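Local structure of probable amino acid aminotransferase (Mycobacterium tuberculosis, 6Q1Q) at residues 243-248 / 266-271. The protein belongs to the class IV aminotransferase family and is probably an amino acid aminotransferase, folded into two sheet-containing parts and assembled as a dimer. Residues are numbered along the deposited sequence; the frame is centred on the assembly and turned at random.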
loop_
_atom_site.group_PDB
_atom_site.type_symbol
_atom_site.label_atom_id
_atom_site.label_comp_id
_atom_site.label_asym_id
_atom_site.label_seq_id
_atom_site.Cartn_x
_atom_site.Cartn_y
_atom_site.Cartn_z
ATOM N N ASP B 243 22.921 0.983 19.318
ATOM C CA ASP B 243 24.029 1.235 18.403
ATOM C C ASP B 243 23.881 2.575 17.698
ATOM O O ASP B 243 24.886 3.217 17.372
ATOM C CB ASP B 243 24.139 0.106 17.378
ATOM C CG ASP B 243 24.333 -1.251 18.025
ATOM O OD1 ASP B 243 23.523 -2.161 17.756
ATOM O OD2 ASP B 243 25.283 -1.400 18.823
ATOM N N LEU B 244 22.644 3.013 17.449
ATOM C CA LEU B 244 22.437 4.325 16.846
ATOM C C LEU B 244 22.876 5.441 17.785
ATOM O O LEU B 244 23.455 6.440 17.344
ATOM C CB LEU B 244 20.972 4.500 16.452
ATOM C CG LEU B 244 20.265 3.327 15.768
ATOM C CD1 LEU B 244 18.858 3.735 15.359
ATOM C CD2 LEU B 244 21.051 2.819 14.569
ATOM N N PHE B 245 22.614 5.287 19.085
ATOM C CA PHE B 245 22.948 6.338 20.037
ATOM C C PHE B 245 24.440 6.385 20.342
ATOM O O PHE B 245 24.963 7.451 20.687
ATOM C CB PHE B 245 22.143 6.157 21.323
ATOM C CG PHE B 245 20.712 6.598 21.208
ATOM C CD1 PHE B 245 20.397 7.937 21.057
ATOM C CD2 PHE B 245 19.680 5.675 21.255
ATOM C CE1 PHE B 245 19.081 8.349 20.950
ATOM C CE2 PHE B 245 18.362 6.081 21.149
ATOM C CZ PHE B 245 18.063 7.420 20.997
ATOM N N ASP B 246 25.140 5.258 20.221
ATOM C CA ASP B 246 26.580 5.221 20.436
ATOM C C ASP B 246 27.365 5.477 19.160
ATOM O O ASP B 246 28.597 5.401 19.180
ATOM C CB ASP B 246 27.005 3.867 21.015
ATOM C CG ASP B 246 26.298 3.534 22.314
ATOM O OD1 ASP B 246 25.929 4.469 23.055
ATOM O OD2 ASP B 246 26.121 2.329 22.597
ATOM N N SER B 247 26.687 5.785 18.059
ATOM C CA SER B 247 27.351 5.974 16.783
ATOM C C SER B 247 27.949 7.375 16.685
ATOM O O SER B 247 27.656 8.273 17.478
ATOM C CB SER B 247 26.372 5.737 15.635
ATOM O OG SER B 247 25.490 6.836 15.488
ATOM N N GLN B 248 28.804 7.551 15.682
ATOM C CA GLN B 248 29.346 8.856 15.344
ATOM C C GLN B 248 28.512 9.578 14.296
ATOM O O GLN B 248 28.760 10.759 14.029
ATOM C CB GLN B 248 30.792 8.714 14.860
ATOM C CG GLN B 248 31.756 8.274 15.955
ATOM C CD GLN B 248 32.779 7.264 15.473
ATOM O OE1 GLN B 248 32.458 6.098 15.244
ATOM N NE2 GLN B 248 34.022 7.708 15.321
ATOM N N ASP B 266 14.729 10.716 18.941
ATOM C CA ASP B 266 13.868 10.558 20.114
ATOM C C ASP B 266 14.142 11.638 21.162
ATOM O O ASP B 266 14.197 11.371 22.364
ATOM C CB ASP B 266 14.023 9.159 20.716
ATOM C CG ASP B 266 13.405 8.077 19.847
ATOM O OD1 ASP B 266 12.430 8.372 19.126
ATOM O OD2 ASP B 266 13.894 6.930 19.887
ATOM N N GLY B 267 14.324 12.871 20.697
ATOM C CA GLY B 267 14.523 14.006 21.579
ATOM C C GLY B 267 15.951 14.208 22.046
ATOM O O GLY B 267 16.344 15.329 22.386
ATOM N N ARG B 268 16.743 13.140 22.065
ATOM C CA ARG B 268 18.141 13.231 22.464
ATOM C C ARG B 268 18.964 13.776 21.303
ATOM O O ARG B 268 19.046 13.144 20.244
ATOM C CB ARG B 268 18.660 11.859 22.892
ATOM C CG ARG B 268 17.897 11.232 24.051
ATOM C CD ARG B 268 18.152 9.731 24.154
ATOM N NE ARG B 268 19.546 9.411 24.460
ATOM C CZ ARG B 268 20.011 8.174 24.614
ATOM N NH1 ARG B 268 19.195 7.135 24.494
ATOM N NH2 ARG B 268 21.293 7.973 24.892
ATOM N N ARG B 269 19.570 14.947 21.491
ATOM C CA ARG B 269 20.425 15.501 20.450
ATOM C C ARG B 269 21.682 14.657 20.295
ATOM O O ARG B 269 22.307 14.255 21.280
ATOM C CB ARG B 269 20.796 16.950 20.757
ATOM C CG ARG B 269 19.738 17.957 20.344
ATOM C CD ARG B 269 20.300 19.368 20.352
ATOM N NE ARG B 269 21.619 19.417 19.721
ATOM C CZ ARG B 269 21.828 19.373 18.408
ATOM N NH1 ARG B 269 20.805 19.281 17.570
ATOM N NH2 ARG B 269 23.065 19.421 17.933
ATOM N N LEU B 270 22.048 14.389 19.048
ATOM C CA LEU B 270 23.154 13.486 18.769
ATOM C C LEU B 270 24.394 14.264 18.355
ATOM O O LEU B 270 24.292 15.253 17.619
ATOM C CB LEU B 270 22.779 12.492 17.670
ATOM C CG LEU B 270 21.705 11.492 18.102
ATOM C CD1 LEU B 270 21.653 10.316 17.150
ATOM C CD2 LEU B 270 21.944 11.020 19.531
ATOM N N PRO B 271 25.563 13.834 18.826
ATOM C CA PRO B 271 26.790 14.588 18.545
ATOM C C PRO B 271 27.135 14.575 17.066
ATOM O O PRO B 271 26.927 13.580 16.366
ATOM C CB PRO B 271 27.849 13.851 19.372
ATOM C CG PRO B 271 27.324 12.443 19.465
ATOM C CD PRO B 271 25.830 12.579 19.551
#
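The guanidinium of R268 lies flat on one face of the F245 ring, a cation-pi stack with the two planes only 10° apart. R268 CZ stands 3.8 Å from the centroid of the F245 ring and close to its normal, while R268 NH1 reaches furthest in and sits over the middle of the ring, 3.6 Å from F245 CD2. The arginine reaches the ring through one bend in its chain: it runs extended through chi2, which puts R268 CD beside the ring, 3.6 Å from F245 CE1, and the bend at chi3 (64°) then turns NE and the guanidinium over the face. Aliphatic and charged parts of R268 therefore share the same ring. F245, for its part, is swung with CG beside its own backbone N, which carries the ring out from the helix end towards 266-271.

At the ring's edge, near its plane, comes L270: its CD2 methyl is 3.8 Å from F245 CD1. The other methyl, CD1, comes within 4.3 Å of L244 O, and L270 also packs on I250 and L265. D266 OD2 lies near the ring edge too, but its hydrogen bond is to T130 OG1.

The turn that ends the helix is tied down from within. S247 OG donates to L244 O over 2.8 Å, tilted 30° from the carbonyl plane, and S247 N adds a weak bond to the same oxygen. Further along, Q248 and P271 merely approach through their backbones.

This is a surface contact in the mixed-sheet part of the class IV aminotransferase fold: the C-terminal end of helix 241-245 is joined by an arginine-aromatic stack to the short strand 268-269, which follows strand 259-265 as its antiparallel hairpin partner.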